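Local coordinates for protein GDSL-like Lipase (Parabacteroides distasonis, PDB 3P94) that probably hydrolyses ester bonds of lipids, perhaps of lysophospholipids, as a serine hydrolase of the GDSL-like (SGNH) superfamily, at residues 170-173 and 174-178; 141-144 and 145-149; 82-85 and 86-89. All coordinates share one frame; numbering follows the deposited sequence.

Interaction 1 (170-173 and 174-178); sequences NGLP and ANLSK
P173 O is where this turn closes on itself. L176 N donates to it over 2.9 Å with a moderately bent N-H...O angle of 142°, and it comes from above the carbonyl plane; S177 N adds a weak second bond. Residues 173-176 thus form a type I beta turn with A174 and N175 at its corners. The pyrrolidine ring of P173 is touched by two side chains of the turn. L176 reaches it with its branch point, CG lying 4.0 Å from P173 CG, and its CD1 also comes near P173 CD. N175 brings an oxygen instead: its OD1 lies 3.4 Å from P173 CB, near CG as well, because chi1 of 64° sets the amide between the backbone N and carbonyl carbon of N175 and turns it back over the bend. The other end of that amide is tied down, ND2 bonding to E186. One residue further out on each side, L172 CB meets S177 CB at 3.8 Å, and L172 CD1 also comes against S177 CB. A chi1 of -175° turns S177 OG to the carbonyl O of H182, where it bonds. H182 is probably the histidine of a Ser-His-Asp triad. T184 holds the turn at two points, through backbone bonding with L176 and through its hydroxyl to N175 O. The two leucines, L172 and L176, both rest on M165 of helix 161-165, while L176 also packs on E186 and I190 of helix 185-202, seating the turn between those two helices.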
# COMPACT_ATOMS: atom_id res chain seq x y z
N ASN A 170 16.02 -10.64 -5.29
CA ASN A 170 14.62 -10.19 -5.16
C ASN A 170 14.38 -9.39 -3.86
O ASN A 170 13.30 -9.46 -3.26
CB ASN A 170 13.63 -11.35 -5.29
CG ASN A 170 13.65 -11.92 -6.68
OD1 ASN A 170 13.51 -11.20 -7.67
ND2 ASN A 170 13.84 -13.22 -6.79
N GLY A 171 15.39 -8.63 -3.48
CA GLY A 171 15.34 -7.72 -2.35
C GLY A 171 15.55 -6.31 -2.85
O GLY A 171 15.59 -6.08 -4.07
N LEU A 172 15.67 -5.35 -1.93
CA LEU A 172 15.94 -3.96 -2.29
C LEU A 172 17.44 -3.67 -2.13
O LEU A 172 18.01 -3.99 -1.10
CB LEU A 172 15.13 -2.97 -1.43
CG LEU A 172 13.68 -2.73 -1.83
CD1 LEU A 172 12.94 -2.00 -0.75
CD2 LEU A 172 13.59 -1.94 -3.13
N PRO A 173 18.11 -3.04 -3.12
CA PRO A 173 19.53 -2.72 -2.93
C PRO A 173 19.71 -1.56 -1.94
O PRO A 173 18.76 -0.79 -1.73
CB PRO A 173 20.02 -2.37 -4.34
CG PRO A 173 18.79 -1.96 -5.08
CD PRO A 173 17.60 -2.58 -4.43
N ALA A 174 20.90 -1.44 -1.34
CA ALA A 174 21.26 -0.44 -0.32
C ALA A 174 20.96 1.01 -0.74
O ALA A 174 20.54 1.79 0.11
CB ALA A 174 22.72 -0.56 0.04
N ASN A 175 21.13 1.36 -2.03
CA ASN A 175 20.86 2.73 -2.51
C ASN A 175 19.36 3.04 -2.51
O ASN A 175 18.99 4.21 -2.39
CB ASN A 175 21.44 2.96 -3.90
CG ASN A 175 20.85 2.11 -4.99
OD1 ASN A 175 20.88 0.89 -4.94
ND2 ASN A 175 20.35 2.75 -6.04
N LEU A 176 18.50 2.01 -2.59
CA LEU A 176 17.05 2.21 -2.60
C LEU A 176 16.41 2.01 -1.24
O LEU A 176 15.24 2.37 -1.08
CB LEU A 176 16.37 1.27 -3.62
CG LEU A 176 16.75 1.46 -5.11
CD1 LEU A 176 15.76 0.73 -6.02
CD2 LEU A 176 16.80 2.94 -5.50
N SER A 177 17.15 1.47 -0.25
CA SER A 177 16.58 1.17 1.07
C SER A 177 17.65 1.02 2.14
O SER A 177 18.67 0.37 1.89
CB SER A 177 15.77 -0.11 0.99
OG SER A 177 15.08 -0.42 2.20
N LYS A 178 17.41 1.58 3.34
CA LYS A 178 18.36 1.45 4.45
C LYS A 178 18.21 0.10 5.17
O LYS A 178 19.22 -0.47 5.60
CB LYS A 178 18.22 2.60 5.45
CG LYS A 178 18.97 3.86 5.04
CD LYS A 178 19.48 4.66 6.24
CE LYS A 178 20.80 4.15 6.78
NZ LYS A 178 20.75 3.96 8.25

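Interaction 2 (141-144 and 145-149); sequences IQLN and KWIKE
Q142 O takes two amide N-H groups of the next helical turn, a nearly straight bond from W146 N (3.3 Å, 158°) and a weak one from K145 N, whose better bond goes to I141 O at 3.0 Å. L143 O and N144 O continue the ladder to I147 N and K148 N. Over this backbone Q142 lays its side chain on one face of the W146 indole. CG stands anti to the backbone N (chi1 178°), then a bend at chi2 folds the chain across the ring: CG sits 3.9 Å from the centroid of the six-membered ring, nearly on its normal, as a CH-pi contact. The amide follows, tilted only 23° from the indole, with NE2 3.1 Å above the ring plane near the rim. L143 CG meets I147 CD1 at 3.8 Å, and N144 OD1, alongside the same CD1, accepts a bond from V122 N. With an alanine at W146 the glutamine chain would probably lose the flat surface it lies on and be free to swing, and the indole's contacts with L96 and E97 would go. The indole borders a bound tetraethylene glycol, probably from the crystallisation liquor. Q142, L143 and W146 face helix 96-112, N144 and I147 face Y158, and K148 pairs with D152: buried L143, N144 and I147 against exposed K145, K148 and E149 make the helix amphipathic.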
# COMPACT_ATOMS: atom_id res chain seq x y z
N ILE A 141 6.78 -12.29 -4.24
CA ILE A 141 6.60 -12.63 -5.65
C ILE A 141 5.28 -13.40 -5.84
O ILE A 141 4.55 -13.08 -6.78
CB ILE A 141 7.84 -13.39 -6.22
CG1 ILE A 141 9.01 -12.39 -6.42
CG2 ILE A 141 7.54 -14.13 -7.53
CD1 ILE A 141 10.37 -13.00 -6.35
N GLN A 142 4.96 -14.37 -4.95
CA GLN A 142 3.72 -15.15 -5.07
C GLN A 142 2.48 -14.25 -4.91
O GLN A 142 1.56 -14.32 -5.73
CB GLN A 142 3.67 -16.31 -4.06
CG GLN A 142 2.36 -17.13 -4.11
CD GLN A 142 2.16 -17.82 -5.44
OE1 GLN A 142 2.68 -18.90 -5.68
NE2 GLN A 142 1.41 -17.21 -6.35
N LEU A 143 2.48 -13.40 -3.87
CA LEU A 143 1.38 -12.46 -3.61
C LEU A 143 1.20 -11.53 -4.81
O LEU A 143 0.06 -11.32 -5.22
CB LEU A 143 1.61 -11.67 -2.31
CG LEU A 143 0.52 -10.64 -1.90
CD1 LEU A 143 -0.90 -11.28 -1.83
CD2 LEU A 143 0.85 -10.03 -0.56
N ASN A 144 2.30 -10.99 -5.38
CA ASN A 144 2.25 -10.08 -6.53
C ASN A 144 1.67 -10.76 -7.76
O ASN A 144 0.98 -10.10 -8.53
CB ASN A 144 3.62 -9.50 -6.84
CG ASN A 144 4.03 -8.40 -5.88
OD1 ASN A 144 3.21 -7.88 -5.12
ND2 ASN A 144 5.30 -8.01 -5.92
N LYS A 145 1.92 -12.07 -7.94
CA LYS A 145 1.39 -12.85 -9.05
C LYS A 145 -0.13 -12.87 -8.97
O LYS A 145 -0.80 -12.65 -9.98
CB LYS A 145 1.97 -14.28 -9.03
CG LYS A 145 1.87 -14.99 -10.36
CD LYS A 145 2.21 -16.46 -10.23
CE LYS A 145 1.87 -17.20 -11.50
NZ LYS A 145 1.91 -18.68 -11.31
N TRP A 146 -0.67 -13.10 -7.76
CA TRP A 146 -2.11 -13.12 -7.49
C TRP A 146 -2.74 -11.75 -7.68
O TRP A 146 -3.80 -11.65 -8.31
CB TRP A 146 -2.39 -13.64 -6.07
CG TRP A 146 -2.08 -15.09 -5.88
CD1 TRP A 146 -2.06 -16.07 -6.83
CD2 TRP A 146 -1.77 -15.73 -4.64
NE1 TRP A 146 -1.77 -17.28 -6.26
CE2 TRP A 146 -1.57 -17.10 -4.91
CE3 TRP A 146 -1.63 -15.28 -3.32
CZ2 TRP A 146 -1.26 -18.02 -3.91
CZ3 TRP A 146 -1.32 -16.19 -2.33
CH2 TRP A 146 -1.16 -17.55 -2.62
N ILE A 147 -2.09 -10.69 -7.14
CA ILE A 147 -2.57 -9.30 -7.27
C ILE A 147 -2.65 -8.92 -8.75
O ILE A 147 -3.69 -8.41 -9.18
CB ILE A 147 -1.67 -8.30 -6.49
CG1 ILE A 147 -1.71 -8.57 -4.96
CG2 ILE A 147 -2.09 -6.83 -6.79
CD1 ILE A 147 -0.57 -7.79 -4.17
N LYS A 148 -1.56 -9.16 -9.51
CA LYS A 148 -1.50 -8.83 -10.94
C LYS A 148 -2.58 -9.57 -11.75
O LYS A 148 -3.23 -8.95 -12.59
CB LYS A 148 -0.11 -9.12 -11.52
CG LYS A 148 0.07 -8.48 -12.91
CD LYS A 148 1.39 -8.87 -13.57
CE LYS A 148 1.62 -8.07 -14.83
NZ LYS A 148 0.55 -8.28 -15.85
N GLU A 149 -2.75 -10.88 -11.50
CA GLU A 149 -3.75 -11.70 -12.19
C GLU A 149 -5.17 -11.20 -11.88
O GLU A 149 -5.99 -11.10 -12.80
CB GLU A 149 -3.58 -13.17 -11.81
CG GLU A 149 -2.61 -13.91 -12.72
CD GLU A 149 -1.91 -15.13 -12.14
OE1 GLU A 149 -2.45 -15.75 -11.19
OE2 GLU A 149 -0.82 -15.48 -12.65

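Interaction 3 (82-85 and 86-89); sequences AGIN and DIAH
The carboxylate of D86 leans back on G83, bringing OD1 to 3.5 Å from G83 CA while D86 CB rests 3.3 Å from G83 O. The backbone carbonyl of the same residue meets the H89 imidazole at its edge: ND1 donates to D86 O over 3.1 Å, in the ring plane and fairly straight at 160°. That bond fixes the turn of the ring, and H89 N bonds weakly to the same oxygen. The third flat group, the N85 amide, gives ND2 to the carbonyl O of Q57, while D86 OD2 bonds to the hydroxyl of T59. G83 is the N-cap of this one-turn helix: its carbonyl accepts I87 N at 3.1 Å and, weakly, D86 N, and A88 N follows to I84 O at 3.0 Å. Its backbone turns through a positive phi of 125°, where a CB would be jammed against the preceding carbonyl oxygen, so glycine is called for. At the far end H89, also with positive phi, closes the helix in a Schellman motif. I87 swings CG1 over the G83 carbonyl (chi1 -65°, CG1 to G83 O 3.4 Å); both isoleucines pack on V140 of helix 137-153. The G-I-N-D run matches the GxND block of SGNH hydrolases, whose asparagine contributes to the oxyanion hole. N85 lies in the short helix just beyond the C-terminal end of strand 75-81, beside N30, and its side chain touches the probable Ser-His-Asp triad, consistent with that role.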
# COMPACT_ATOMS: atom_id res chain seq x y z
N ALA A 82 -0.03 -2.78 0.02
CA ALA A 82 -0.20 -3.51 1.27
C ALA A 82 0.14 -4.99 1.14
O ALA A 82 0.07 -5.55 0.05
CB ALA A 82 -1.65 -3.37 1.73
N GLY A 83 0.46 -5.61 2.27
CA GLY A 83 0.76 -7.04 2.33
C GLY A 83 2.09 -7.41 2.94
O GLY A 83 2.22 -8.53 3.45
N ILE A 84 3.10 -6.51 2.91
CA ILE A 84 4.42 -6.84 3.45
C ILE A 84 4.36 -7.10 4.97
O ILE A 84 5.04 -8.01 5.44
CB ILE A 84 5.53 -5.80 3.08
CG1 ILE A 84 6.93 -6.40 3.29
CG2 ILE A 84 5.41 -4.49 3.86
CD1 ILE A 84 7.29 -7.62 2.45
N ASN A 85 3.54 -6.34 5.73
CA ASN A 85 3.48 -6.56 7.18
C ASN A 85 2.70 -7.85 7.51
O ASN A 85 2.95 -8.44 8.55
CB ASN A 85 2.94 -5.35 7.91
CG ASN A 85 3.88 -4.18 7.80
OD1 ASN A 85 5.10 -4.28 7.97
ND2 ASN A 85 3.35 -3.03 7.49
N ASP A 86 1.83 -8.31 6.59
CA ASP A 86 1.15 -9.61 6.73
C ASP A 86 2.18 -10.74 6.58
O ASP A 86 2.11 -11.73 7.30
CB ASP A 86 0.07 -9.78 5.66
CG ASP A 86 -1.06 -8.79 5.70
OD1 ASP A 86 -0.83 -7.61 5.34
OD2 ASP A 86 -2.19 -9.20 6.07
N ILE A 87 3.13 -10.57 5.63
CA ILE A 87 4.22 -11.54 5.37
C ILE A 87 5.15 -11.56 6.60
O ILE A 87 5.64 -12.62 6.99
CB ILE A 87 4.95 -11.22 4.02
CG1 ILE A 87 3.98 -11.42 2.82
CG2 ILE A 87 6.22 -12.10 3.83
CD1 ILE A 87 4.47 -10.92 1.43
N ALA A 88 5.32 -10.40 7.27
CA ALA A 88 6.13 -10.30 8.49
C ALA A 88 5.36 -10.77 9.75
O ALA A 88 5.94 -10.82 10.84
CB ALA A 88 6.61 -8.87 8.67
N HIS A 89 4.05 -11.11 9.60
CA HIS A 89 3.14 -11.55 10.66
C HIS A 89 2.97 -10.49 11.76
O HIS A 89 2.91 -10.83 12.95
CB HIS A 89 3.58 -12.88 11.30
CG HIS A 89 3.57 -14.08 10.41
ND1 HIS A 89 2.99 -14.08 9.14
CD2 HIS A 89 4.08 -15.30 10.64
CE1 HIS A 89 3.19 -15.29 8.65
NE2 HIS A 89 3.86 -16.04 9.52

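In the fold
From the N terminus the order is interaction 3, interaction 2, interaction 1. Each is local: a capped one-turn helix, a stretch within a long helix, and a beta turn; none closes a long loop, and they run in series, none nested in or crossing another. Segment 82-89 leaves the C-terminal end of the central strand 75-81; 141-149 belongs to the helix that crosses from strand 116-120 to edge strand 157-159; 170-178 lies in the loop leading to helix 185-202. Interactions 3 and 2 touch through L143 CD2, 4.2 Å from I87 CD1. Interaction 2 reaches interaction 1 where I141 CD1 meets N170 CG at 3.5 Å. Helix 137-153 thus bridges the other two, whose nearest atoms stay about 8 Å apart.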